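Long-range contacts in hydrolase family protein (Deinococcus radiodurans R1, PDB 3CNH), which probably acts as a phosphatase of the haloacid dehalogenase-like superfamily: residues W9-G19 with R118-L128; V91-Y102 with L190-R200. All blocks are in the same frame, centred on the assembly; numbering follows the deposited sequence.

Interaction 1. Residues W9-G19 with R118-L128; sequences WDIGGVLLTNG and RIRTFGLGEFL. With NA (sodium ion), chain C; PO4 (phosphate ion), chain D.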
loop_
_atom_site.group_PDB
_atom_site.type_symbol
_atom_site.label_atom_id
_atom_site.label_comp_id
_atom_site.label_asym_id
_atom_site.label_seq_id
_atom_site.Cartn_x
_atom_site.Cartn_y
_atom_site.Cartn_z
ATOM N N TRP A 9 -1.902 -1.141 -8.825
ATOM C CA TRP A 9 -0.666 -0.694 -8.198
ATOM C C TRP A 9 -0.641 -0.803 -6.683
ATOM O O TRP A 9 -1.500 -0.325 -5.968
ATOM C CB TRP A 9 -0.374 0.788 -8.523
ATOM C CG TRP A 9 -0.060 1.114 -9.936
ATOM C CD1 TRP A 9 -0.943 1.234 -10.978
ATOM C CD2 TRP A 9 1.239 1.371 -10.485
ATOM N NE1 TRP A 9 -0.269 1.511 -12.141
ATOM C CE2 TRP A 9 1.072 1.610 -11.869
ATOM C CE3 TRP A 9 2.527 1.382 -9.956
ATOM C CZ2 TRP A 9 2.145 1.907 -12.706
ATOM C CZ3 TRP A 9 3.572 1.685 -10.771
ATOM C CH2 TRP A 9 3.384 1.916 -12.143
ATOM N N ASP A 10 0.398 -1.458 -6.247
ATOM C CA ASP A 10 0.824 -1.439 -4.839
ATOM C C ASP A 10 1.260 0.021 -4.633
ATOM O O ASP A 10 1.715 0.702 -5.589
ATOM C CB ASP A 10 1.988 -2.427 -4.742
ATOM C CG ASP A 10 2.607 -2.544 -3.429
ATOM O OD1 ASP A 10 1.940 -2.354 -2.421
ATOM O OD2 ASP A 10 3.834 -2.936 -3.434
ATOM N N ILE A 11 1.119 0.512 -3.408
ATOM C CA ILE A 11 1.572 1.888 -3.110
ATOM C C ILE A 11 2.909 1.853 -2.367
ATOM O O ILE A 11 3.928 2.293 -2.863
ATOM C CB ILE A 11 0.534 2.713 -2.393
ATOM C CG1 ILE A 11 -0.742 2.785 -3.257
ATOM C CG2 ILE A 11 1.059 4.135 -2.092
ATOM C CD1 ILE A 11 -1.891 3.587 -2.643
ATOM N N GLY A 12 2.896 1.264 -1.187
ATOM C CA GLY A 12 4.137 1.163 -0.382
ATOM C C GLY A 12 5.225 0.329 -1.037
ATOM O O GLY A 12 4.999 -0.828 -1.380
ATOM N N GLY A 13 6.396 0.920 -1.168
ATOM C CA GLY A 13 7.556 0.300 -1.794
ATOM C C GLY A 13 7.587 0.387 -3.302
ATOM O O GLY A 13 8.519 -0.112 -3.949
ATOM N N VAL A 14 6.572 1.047 -3.841
ATOM C CA VAL A 14 6.438 1.221 -5.294
ATOM C C VAL A 14 6.305 2.705 -5.631
ATOM O O VAL A 14 7.255 3.351 -6.116
ATOM C CB VAL A 14 5.279 0.376 -5.845
ATOM C CG1 VAL A 14 5.046 0.587 -7.335
ATOM C CG2 VAL A 14 5.545 -1.126 -5.598
ATOM N N LEU A 15 5.141 3.250 -5.310
ATOM C CA LEU A 15 4.856 4.674 -5.568
ATOM C C LEU A 15 5.422 5.589 -4.483
ATOM O O LEU A 15 5.884 6.702 -4.723
ATOM C CB LEU A 15 3.348 4.896 -5.676
ATOM C CG LEU A 15 2.688 4.220 -6.888
ATOM C CD1 LEU A 15 1.160 4.280 -6.775
ATOM C CD2 LEU A 15 3.206 4.836 -8.191
ATOM N N LEU A 16 5.342 5.085 -3.276
ATOM C CA LEU A 16 5.827 5.774 -2.071
ATOM C C LEU A 16 6.611 4.802 -1.238
ATOM O O LEU A 16 6.625 3.602 -1.496
ATOM C CB LEU A 16 4.645 6.274 -1.223
ATOM C CG LEU A 16 3.554 7.162 -1.879
ATOM C CD1 LEU A 16 2.409 7.435 -0.876
ATOM C CD2 LEU A 16 4.131 8.447 -2.449
ATOM N N THR A 17 7.255 5.342 -0.222
ATOM C CA THR A 17 7.893 4.488 0.780
ATOM C C THR A 17 6.772 3.734 1.499
ATOM O O THR A 17 5.598 4.053 1.371
ATOM C CB THR A 17 8.665 5.315 1.839
ATOM O OG1 THR A 17 7.775 6.268 2.437
ATOM C CG2 THR A 17 9.841 6.011 1.213
ATOM N N ASN A 18 7.121 2.697 2.240
ATOM C CA ASN A 18 6.126 2.051 3.106
ATOM C C ASN A 18 5.636 3.071 4.122
ATOM O O ASN A 18 6.307 4.053 4.376
ATOM C CB ASN A 18 6.699 0.841 3.801
ATOM C CG ASN A 18 6.964 -0.277 2.830
ATOM O OD1 ASN A 18 6.131 -0.549 1.976
ATOM N ND2 ASN A 18 8.131 -0.880 2.914
ATOM N N GLY A 19 4.433 2.873 4.612
ATOM C CA GLY A 19 3.849 3.829 5.552
ATOM C C GLY A 19 4.209 3.596 7.002
ATOM O O GLY A 19 4.358 4.524 7.781
ATOM N N ARG A 118 -1.734 9.674 2.605
ATOM C CA ARG A 118 -0.772 9.409 1.510
ATOM C C ARG A 118 -1.376 9.810 0.170
ATOM O O ARG A 118 -0.747 10.453 -0.657
ATOM C CB ARG A 118 -0.335 7.932 1.532
ATOM C CG ARG A 118 0.686 7.682 2.660
ATOM C CD ARG A 118 0.693 6.254 3.168
ATOM N NE ARG A 118 1.098 5.241 2.194
ATOM C CZ ARG A 118 2.348 4.836 2.005
ATOM N NH1 ARG A 118 3.365 5.449 2.591
ATOM N NH2 ARG A 118 2.575 3.854 1.133
ATOM N N ILE A 119 -2.642 9.477 0.015
ATOM C CA ILE A 119 -3.339 9.764 -1.248
ATOM C C ILE A 119 -3.421 11.252 -1.471
ATOM O O ILE A 119 -3.105 11.777 -2.558
ATOM C CB ILE A 119 -4.745 9.107 -1.260
ATOM C CG1 ILE A 119 -4.591 7.589 -1.348
ATOM C CG2 ILE A 119 -5.603 9.610 -2.418
ATOM C CD1 ILE A 119 -5.847 6.837 -0.934
ATOM N N ARG A 120 -3.803 11.980 -0.433
ATOM C CA ARG A 120 -3.999 13.431 -0.584
ATOM C C ARG A 120 -2.661 14.141 -0.712
ATOM O O ARG A 120 -2.491 15.037 -1.541
ATOM C CB ARG A 120 -4.791 14.050 0.580
ATOM C CG ARG A 120 -3.936 14.579 1.722
ATOM C CD ARG A 120 -4.759 15.437 2.695
ATOM N NE ARG A 120 -5.595 14.579 3.494
ATOM C CZ ARG A 120 -5.284 14.167 4.713
ATOM N NH1 ARG A 120 -6.086 13.344 5.342
ATOM N NH2 ARG A 120 -4.171 14.575 5.296
ATOM N N THR A 121 -1.714 13.738 0.110
ATOM C CA THR A 121 -0.404 14.431 0.132
ATOM C C THR A 121 0.364 14.307 -1.172
ATOM O O THR A 121 1.016 15.264 -1.641
ATOM C CB THR A 121 0.454 13.940 1.342
ATOM O OG1 THR A 121 -0.288 14.178 2.547
ATOM C CG2 THR A 121 1.810 14.621 1.387
ATOM N N PHE A 122 0.248 13.149 -1.801
ATOM C CA PHE A 122 1.023 12.856 -3.012
ATOM C C PHE A 122 0.204 12.850 -4.293
ATOM O O PHE A 122 0.692 12.488 -5.353
ATOM C CB PHE A 122 1.861 11.603 -2.828
ATOM C CG PHE A 122 2.818 11.731 -1.696
ATOM C CD1 PHE A 122 3.952 12.488 -1.824
ATOM C CD2 PHE A 122 2.546 11.145 -0.475
ATOM C CE1 PHE A 122 4.829 12.657 -0.746
ATOM C CE2 PHE A 122 3.409 11.302 0.627
ATOM C CZ PHE A 122 4.567 12.054 0.474
ATOM N N GLY A 123 -1.042 13.271 -4.162
ATOM C CA GLY A 123 -1.943 13.369 -5.334
ATOM C C GLY A 123 -2.144 12.082 -6.113
ATOM O O GLY A 123 -2.211 12.083 -7.360
ATOM N N LEU A 124 -2.246 10.984 -5.378
ATOM C CA LEU A 124 -2.323 9.658 -6.007
ATOM C C LEU A 124 -3.587 9.502 -6.868
ATOM O O LEU A 124 -3.625 8.768 -7.838
ATOM C CB LEU A 124 -2.187 8.523 -5.000
ATOM C CG LEU A 124 -0.903 8.554 -4.146
ATOM C CD1 LEU A 124 -0.862 7.342 -3.187
ATOM C CD2 LEU A 124 0.368 8.643 -5.017
ATOM N N GLY A 125 -4.603 10.225 -6.460
ATOM C CA GLY A 125 -5.897 10.229 -7.129
ATOM C C GLY A 125 -5.885 10.884 -8.482
ATOM O O GLY A 125 -6.837 10.784 -9.238
ATOM N N GLU A 126 -4.784 11.527 -8.832
ATOM C CA GLU A 126 -4.718 12.157 -10.132
ATOM C C GLU A 126 -4.561 11.105 -11.203
ATOM O O GLU A 126 -4.995 11.277 -12.334
ATOM C CB GLU A 126 -3.564 13.160 -10.189
ATOM C CG GLU A 126 -3.835 14.308 -9.232
ATOM C CD GLU A 126 -2.680 15.309 -9.113
ATOM O OE1 GLU A 126 -1.744 15.277 -9.949
ATOM O OE2 GLU A 126 -2.732 16.141 -8.177
ATOM N N PHE A 127 -3.993 9.969 -10.812
ATOM C CA PHE A 127 -3.703 8.911 -11.795
ATOM C C PHE A 127 -4.262 7.527 -11.456
ATOM O O PHE A 127 -4.234 6.624 -12.299
ATOM C CB PHE A 127 -2.206 8.855 -12.123
ATOM C CG PHE A 127 -1.327 8.555 -10.939
ATOM C CD1 PHE A 127 -1.016 7.262 -10.607
ATOM C CD2 PHE A 127 -0.792 9.580 -10.176
ATOM C CE1 PHE A 127 -0.198 6.990 -9.514
ATOM C CE2 PHE A 127 0.024 9.319 -9.104
ATOM C CZ PHE A 127 0.321 8.020 -8.766
ATOM N N LEU A 128 -4.785 7.380 -10.241
ATOM C CA LEU A 128 -5.442 6.147 -9.827
ATOM C C LEU A 128 -6.921 6.486 -9.652
ATOM O O LEU A 128 -7.295 7.391 -8.887
ATOM C CB LEU A 128 -4.849 5.542 -8.546
ATOM C CG LEU A 128 -3.348 5.246 -8.616
ATOM C CD1 LEU A 128 -2.791 4.752 -7.259
ATOM C CD2 LEU A 128 -3.058 4.284 -9.789
HETATM NA NA NA C . 4.711 -3.087 -1.226
HETATM P P PO4 D . 1.175 -1.668 0.331
HETATM O O1 PO4 D . 0.285 -2.768 -0.027
HETATM O O2 PO4 D . 2.617 -2.033 -0.038
HETATM O O3 PO4 D . 0.756 -0.269 -0.145
HETATM O O4 PO4 D . 1.297 -1.510 1.847
HETATM O O HOH W 1 6.097 -2.867 0.642
HETATM O O HOH W 2 3.952 -5.194 -0.984
#

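Interaction 2. Residues V91-Y102 with L190-R200; sequences VLALARDLGQRY and LREELAALGVR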
loop_
_atom_site.group_PDB
_atom_site.type_symbol
_atom_site.label_atom_id
_atom_site.label_comp_id
_atom_site.label_asym_id
_atom_site.label_seq_id
_atom_site.Cartn_x
_atom_site.Cartn_y
_atom_site.Cartn_z
ATOM N N VAL A 91 9.346 6.228 -9.928
ATOM C CA VAL A 91 8.201 5.317 -10.149
ATOM C C VAL A 91 6.913 6.136 -10.219
ATOM O O VAL A 91 6.015 5.906 -11.038
ATOM C CB VAL A 91 8.132 4.176 -9.154
ATOM C CG1 VAL A 91 6.860 3.394 -9.389
ATOM C CG2 VAL A 91 9.358 3.303 -9.319
ATOM N N LEU A 92 6.836 7.123 -9.348
ATOM C CA LEU A 92 5.702 8.075 -9.381
ATOM C C LEU A 92 5.538 8.701 -10.706
ATOM O O LEU A 92 4.446 8.801 -11.258
ATOM C CB LEU A 92 5.885 9.239 -8.422
ATOM C CG LEU A 92 5.373 8.931 -7.042
ATOM C CD1 LEU A 92 5.782 9.983 -6.052
ATOM C CD2 LEU A 92 3.859 8.806 -7.093
ATOM N N ALA A 93 6.655 9.168 -11.239
ATOM C CA ALA A 93 6.646 9.842 -12.515
ATOM C C ALA A 93 6.161 8.910 -13.620
ATOM O O ALA A 93 5.435 9.302 -14.522
ATOM C CB ALA A 93 8.048 10.414 -12.859
ATOM N N LEU A 94 6.579 7.662 -13.535
ATOM C CA LEU A 94 6.185 6.653 -14.541
ATOM C C LEU A 94 4.671 6.441 -14.485
ATOM O O LEU A 94 3.954 6.416 -15.497
ATOM C CB LEU A 94 6.894 5.322 -14.263
ATOM C CG LEU A 94 6.444 4.097 -15.063
ATOM C CD1 LEU A 94 6.592 4.279 -16.559
ATOM C CD2 LEU A 94 7.196 2.824 -14.583
ATOM N N ALA A 95 4.215 6.270 -13.264
ATOM C CA ALA A 95 2.778 6.000 -13.031
ATOM C C ALA A 95 1.953 7.191 -13.507
ATOM O O ALA A 95 0.927 7.043 -14.159
ATOM C CB ALA A 95 2.487 5.670 -11.581
ATOM N N ARG A 96 2.436 8.391 -13.213
ATOM C CA ARG A 96 1.717 9.611 -13.636
ATOM C C ARG A 96 1.604 9.666 -15.149
ATOM O O ARG A 96 0.593 10.086 -15.720
ATOM C CB ARG A 96 2.385 10.902 -13.064
ATOM C CG ARG A 96 2.155 11.091 -11.557
ATOM C CD ARG A 96 2.923 12.287 -10.858
ATOM N NE ARG A 96 2.546 12.362 -9.430
ATOM C CZ ARG A 96 3.239 12.950 -8.457
ATOM N NH1 ARG A 96 4.433 13.469 -8.688
ATOM N NH2 ARG A 96 2.763 12.944 -7.208
ATOM N N ASP A 97 2.667 9.244 -15.817
ATOM C CA ASP A 97 2.704 9.251 -17.272
ATOM C C ASP A 97 1.704 8.244 -17.829
ATOM O O ASP A 97 0.862 8.543 -18.661
ATOM C CB ASP A 97 4.120 8.879 -17.731
ATOM C CG ASP A 97 4.278 8.853 -19.216
ATOM O OD1 ASP A 97 3.553 9.580 -19.918
ATOM O OD2 ASP A 97 5.162 8.108 -19.682
ATOM N N LEU A 98 1.818 7.029 -17.328
ATOM C CA LEU A 98 0.979 5.915 -17.806
ATOM C C LEU A 98 -0.507 6.168 -17.534
ATOM O O LEU A 98 -1.383 5.730 -18.279
ATOM C CB LEU A 98 1.386 4.575 -17.160
ATOM C CG LEU A 98 2.692 3.942 -17.621
ATOM C CD1 LEU A 98 3.045 2.692 -16.727
ATOM C CD2 LEU A 98 2.581 3.579 -19.106
ATOM N N GLY A 99 -0.769 6.907 -16.468
ATOM C CA GLY A 99 -2.147 7.194 -16.075
ATOM C C GLY A 99 -2.885 8.021 -17.118
ATOM O O GLY A 99 -4.106 8.139 -17.089
ATOM N N GLN A 100 -2.133 8.614 -18.040
ATOM C CA GLN A 100 -2.739 9.405 -19.105
ATOM C C GLN A 100 -3.342 8.516 -20.174
ATOM O O GLN A 100 -4.144 8.960 -21.010
ATOM C CB GLN A 100 -1.690 10.283 -19.782
ATOM C CG GLN A 100 -1.059 11.304 -18.910
ATOM C CD GLN A 100 0.038 12.010 -19.666
ATOM O OE1 GLN A 100 1.147 11.484 -19.826
ATOM N NE2 GLN A 100 -0.261 13.196 -20.147
ATOM N N ARG A 101 -2.933 7.256 -20.159
ATOM C CA ARG A 101 -3.306 6.333 -21.246
ATOM C C ARG A 101 -3.996 5.057 -20.823
ATOM O O ARG A 101 -4.529 4.328 -21.662
ATOM C CB ARG A 101 -2.053 5.984 -22.064
ATOM C CG ARG A 101 -1.428 7.191 -22.809
ATOM C CD ARG A 101 -0.190 6.824 -23.633
ATOM N NE ARG A 101 0.979 6.411 -22.859
ATOM C CZ ARG A 101 1.709 7.218 -22.090
ATOM N NH1 ARG A 101 1.405 8.498 -21.982
ATOM N NH2 ARG A 101 2.760 6.751 -21.432
ATOM N N TYR A 102 -3.950 4.795 -19.522
ATOM C CA TYR A 102 -4.529 3.579 -18.966
ATOM C C TYR A 102 -5.348 3.836 -17.764
ATOM O O TYR A 102 -5.083 4.754 -16.973
ATOM C CB TYR A 102 -3.408 2.563 -18.578
ATOM C CG TYR A 102 -2.619 2.092 -19.770
ATOM C CD1 TYR A 102 -1.545 2.820 -20.235
ATOM C CD2 TYR A 102 -2.982 0.955 -20.468
ATOM C CE1 TYR A 102 -0.857 2.439 -21.353
ATOM C CE2 TYR A 102 -2.291 0.578 -21.602
ATOM C CZ TYR A 102 -1.231 1.317 -22.039
ATOM O OH TYR A 102 -0.513 0.986 -23.188
ATOM N N LEU A 190 10.699 -1.453 -14.521
ATOM C CA LEU A 190 9.241 -1.582 -14.532
ATOM C C LEU A 190 8.698 -1.112 -15.869
ATOM O O LEU A 190 7.840 -1.745 -16.478
ATOM C CB LEU A 190 8.605 -0.787 -13.392
ATOM C CG LEU A 190 7.082 -0.871 -13.248
ATOM C CD1 LEU A 190 6.551 -2.310 -13.111
ATOM C CD2 LEU A 190 6.606 -0.057 -12.009
ATOM N N ARG A 191 9.253 -0.007 -16.360
ATOM C CA ARG A 191 8.802 0.562 -17.634
ATOM C C ARG A 191 9.032 -0.437 -18.758
ATOM O O ARG A 191 8.146 -0.653 -19.592
ATOM C CB ARG A 191 9.457 1.916 -17.989
ATOM C CG ARG A 191 8.829 2.580 -19.240
ATOM C CD ARG A 191 9.462 3.936 -19.658
ATOM N NE ARG A 191 9.182 5.064 -18.751
ATOM C CZ ARG A 191 8.149 5.911 -18.866
ATOM N NH1 ARG A 191 7.242 5.746 -19.813
ATOM N NH2 ARG A 191 7.996 6.916 -18.004
ATOM N N GLU A 192 10.192 -1.075 -18.743
ATOM C CA GLU A 192 10.523 -2.020 -19.813
ATOM C C GLU A 192 9.637 -3.234 -19.773
ATOM O O GLU A 192 9.206 -3.704 -20.814
ATOM C CB GLU A 192 11.973 -2.506 -19.798
ATOM C CG GLU A 192 12.430 -3.068 -21.162
ATOM C CD GLU A 192 11.464 -4.091 -21.810
ATOM O OE1 GLU A 192 10.918 -3.843 -22.943
ATOM O OE2 GLU A 192 11.251 -5.154 -21.188
ATOM N N GLU A 193 9.413 -3.759 -18.572
ATOM C CA GLU A 193 8.582 -4.958 -18.450
ATOM C C GLU A 193 7.132 -4.678 -18.788
ATOM O O GLU A 193 6.482 -5.493 -19.413
ATOM C CB GLU A 193 8.713 -5.628 -17.089
ATOM C CG GLU A 193 10.142 -6.048 -16.796
ATOM C CD GLU A 193 10.184 -7.298 -15.922
ATOM O OE1 GLU A 193 9.551 -8.284 -16.340
ATOM O OE2 GLU A 193 10.848 -7.304 -14.864
ATOM N N LEU A 194 6.619 -3.534 -18.360
ATOM C CA LEU A 194 5.269 -3.141 -18.779
ATOM C C LEU A 194 5.186 -3.016 -20.310
ATOM O O LEU A 194 4.201 -3.421 -20.920
ATOM C CB LEU A 194 4.801 -1.857 -18.120
ATOM C CG LEU A 194 4.502 -2.027 -16.624
ATOM C CD1 LEU A 194 4.247 -0.666 -15.953
ATOM C CD2 LEU A 194 3.346 -2.998 -16.348
ATOM N N ALA A 195 6.214 -2.445 -20.933
ATOM C CA ALA A 195 6.218 -2.243 -22.384
ATOM C C ALA A 195 6.166 -3.581 -23.091
ATOM O O ALA A 195 5.562 -3.717 -24.149
ATOM C CB ALA A 195 7.445 -1.434 -22.839
ATOM N N ALA A 196 6.765 -4.589 -22.457
ATOM C CA ALA A 196 6.779 -5.952 -23.030
ATOM C C ALA A 196 5.369 -6.536 -23.072
ATOM O O ALA A 196 5.074 -7.411 -23.882
ATOM C CB ALA A 196 7.751 -6.887 -22.303
ATOM N N LEU A 197 4.495 -6.000 -22.233
ATOM C CA LEU A 197 3.105 -6.430 -22.180
ATOM C C LEU A 197 2.207 -5.540 -23.007
ATOM O O LEU A 197 0.994 -5.711 -23.026
ATOM C CB LEU A 197 2.572 -6.430 -20.751
ATOM C CG LEU A 197 3.190 -7.420 -19.776
ATOM C CD1 LEU A 197 2.598 -7.265 -18.364
ATOM C CD2 LEU A 197 2.927 -8.843 -20.289
ATOM N N GLY A 198 2.821 -4.576 -23.666
ATOM C CA GLY A 198 2.092 -3.659 -24.531
ATOM C C GLY A 198 1.606 -2.400 -23.841
ATOM O O GLY A 198 0.879 -1.595 -24.413
ATOM N N VAL A 199 2.015 -2.254 -22.596
ATOM C CA VAL A 199 1.664 -1.077 -21.785
ATOM C C VAL A 199 2.776 -0.056 -21.923
ATOM O O VAL A 199 3.832 -0.178 -21.333
ATOM C CB VAL A 199 1.418 -1.437 -20.318
ATOM C CG1 VAL A 199 1.199 -0.196 -19.433
ATOM C CG2 VAL A 199 0.255 -2.416 -20.201
ATOM N N ARG A 200 2.479 0.992 -22.675
ATOM C CA ARG A 200 3.464 2.026 -22.992
ATOM C C ARG A 200 2.954 3.438 -22.718
ATOM O O ARG A 200 3.746 4.307 -22.327
ATOM C CB ARG A 200 3.836 1.905 -24.474
ATOM C CG ARG A 200 4.115 0.466 -24.908
ATOM C CD ARG A 200 4.585 0.387 -26.349
ATOM N NE ARG A 200 4.762 -0.995 -26.792
ATOM C CZ ARG A 200 3.783 -1.724 -27.308
ATOM N NH1 ARG A 200 4.011 -2.972 -27.692
ATOM N NH2 ARG A 200 2.570 -1.197 -27.444
ATOM O OXT ARG A 200 1.772 3.742 -22.937
HETATM O O HOH W 3 0.180 3.273 -25.156
#

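Interaction 1. Residues W9-G19 with R118-L128
The squiggle of the haloacid dehalogenase fold, the single helical turn that follows strand 6-9, rests on R118, F122, L124 and L128 at and beyond the end of helix 112-122. R118 bends at chi3 (64°) and turns the end of its guanidinium to T17 O, so that NH1 (2.9 Å) and NH2 (3.0 Å) both donate a hydrogen bond to this one carbonyl oxygen, which lies in the guanidinium plane. L16 CD1 covers one face of that group, over its centre, and S85 takes a further bond from NH1. The other methyl of L16, CD2, sits over the F122 ring, 3.9 Å from its centroid, a CH-pi contact offset toward the rim. Within the turn itself, I11 O accepts from the N of V14, L15 and L16. D10 probably occupies the nucleophile position of motif I; its OD2 and G12 O bind sodium together with D166, while G12 N donates to O3 of a phosphate, probably from the crystallisation liquor, at 2.8 Å. I11 CG2 meets L124 CD1 tip to tip at 3.9 Å. L15 CD1 likewise meets L128 CD1 and also touches the edge of F127, and W9 CD1 lies 3.9 Å from L128 CD2.

Interaction 2. Residues V91-Y102 with L190-R200
One face of the Y102 ring carries V199 CG1, 3.9 Å from the centroid and 15° off the normal, a CH-pi contact offset toward the rim; R200 OXT comes up in plane at the edge. R191 has two conformers; in one, L94 CD1 lies over the centre of one guanidinium face and D97 OD2 at the edge, so these contacts are less certain. R101 uses its edge too: D97 and the C-terminal carboxylate of R200 both lie there. A bend at chi3 (-67°) brings NE and NH2 of R101 side-on to R200. NE reaches OXT at 2.8 Å, almost perfectly straight, while NH2 reaches R200 O at 2.8 Å on a lone pair. NH1 of R101 meets D97 OD1 at 3.2 Å from above the carboxylate plane, and in that conformer of R191 D97 OD2 accepts a salt-bridging hydrogen bond from R191 NH1, nearly along its C-O axis.

The contact joins helices 89-98 and 187-196, which lie side by side on one face of the Rossmann-like parallel sheet, their short segments running the same way at 30°, with a closest axis approach of 11.5 Å. Between them L94 CD2 packs on L190 CD2, and L98 CD1 presses against L194 CD1 at 3.6 Å; L190 also reaches W9, V164 and V182 of the sheet. The second helix ends in a Schellman motif at G198, after which the last two residues turn back toward Y102, just before strand 103-108. There R200 N donates to Y102 OH at 3.0 Å, and a water donates to R200 OXT and lies 3.1 Å from the same hydroxyl. L98 CD2 lies against both V199 CG1 and the main-chain end of R200.

From the N terminus, strand 6-9 runs into 9-19, and the chain then passes through the helices between 22 and 83, which probably form the cap, before returning along helix 89-98 and strand 103-108. Interaction 1 closes this loop of 98 residues when helix 112-122 and the turn after it reach the squiggle. Interaction 2 starts inside that loop, at 91-102, and closes only at the C terminus, so the two cross. Interaction 1 ties the loop after the first strand to helix 112-122 and the turn after it; interaction 2 ties helix 89-98 to the last helix and the C terminus. Helix 89-98 joins them directly: R96 NH2 probably bonds F122 O at 2.8 Å, and A95 CB touches L15 CD2.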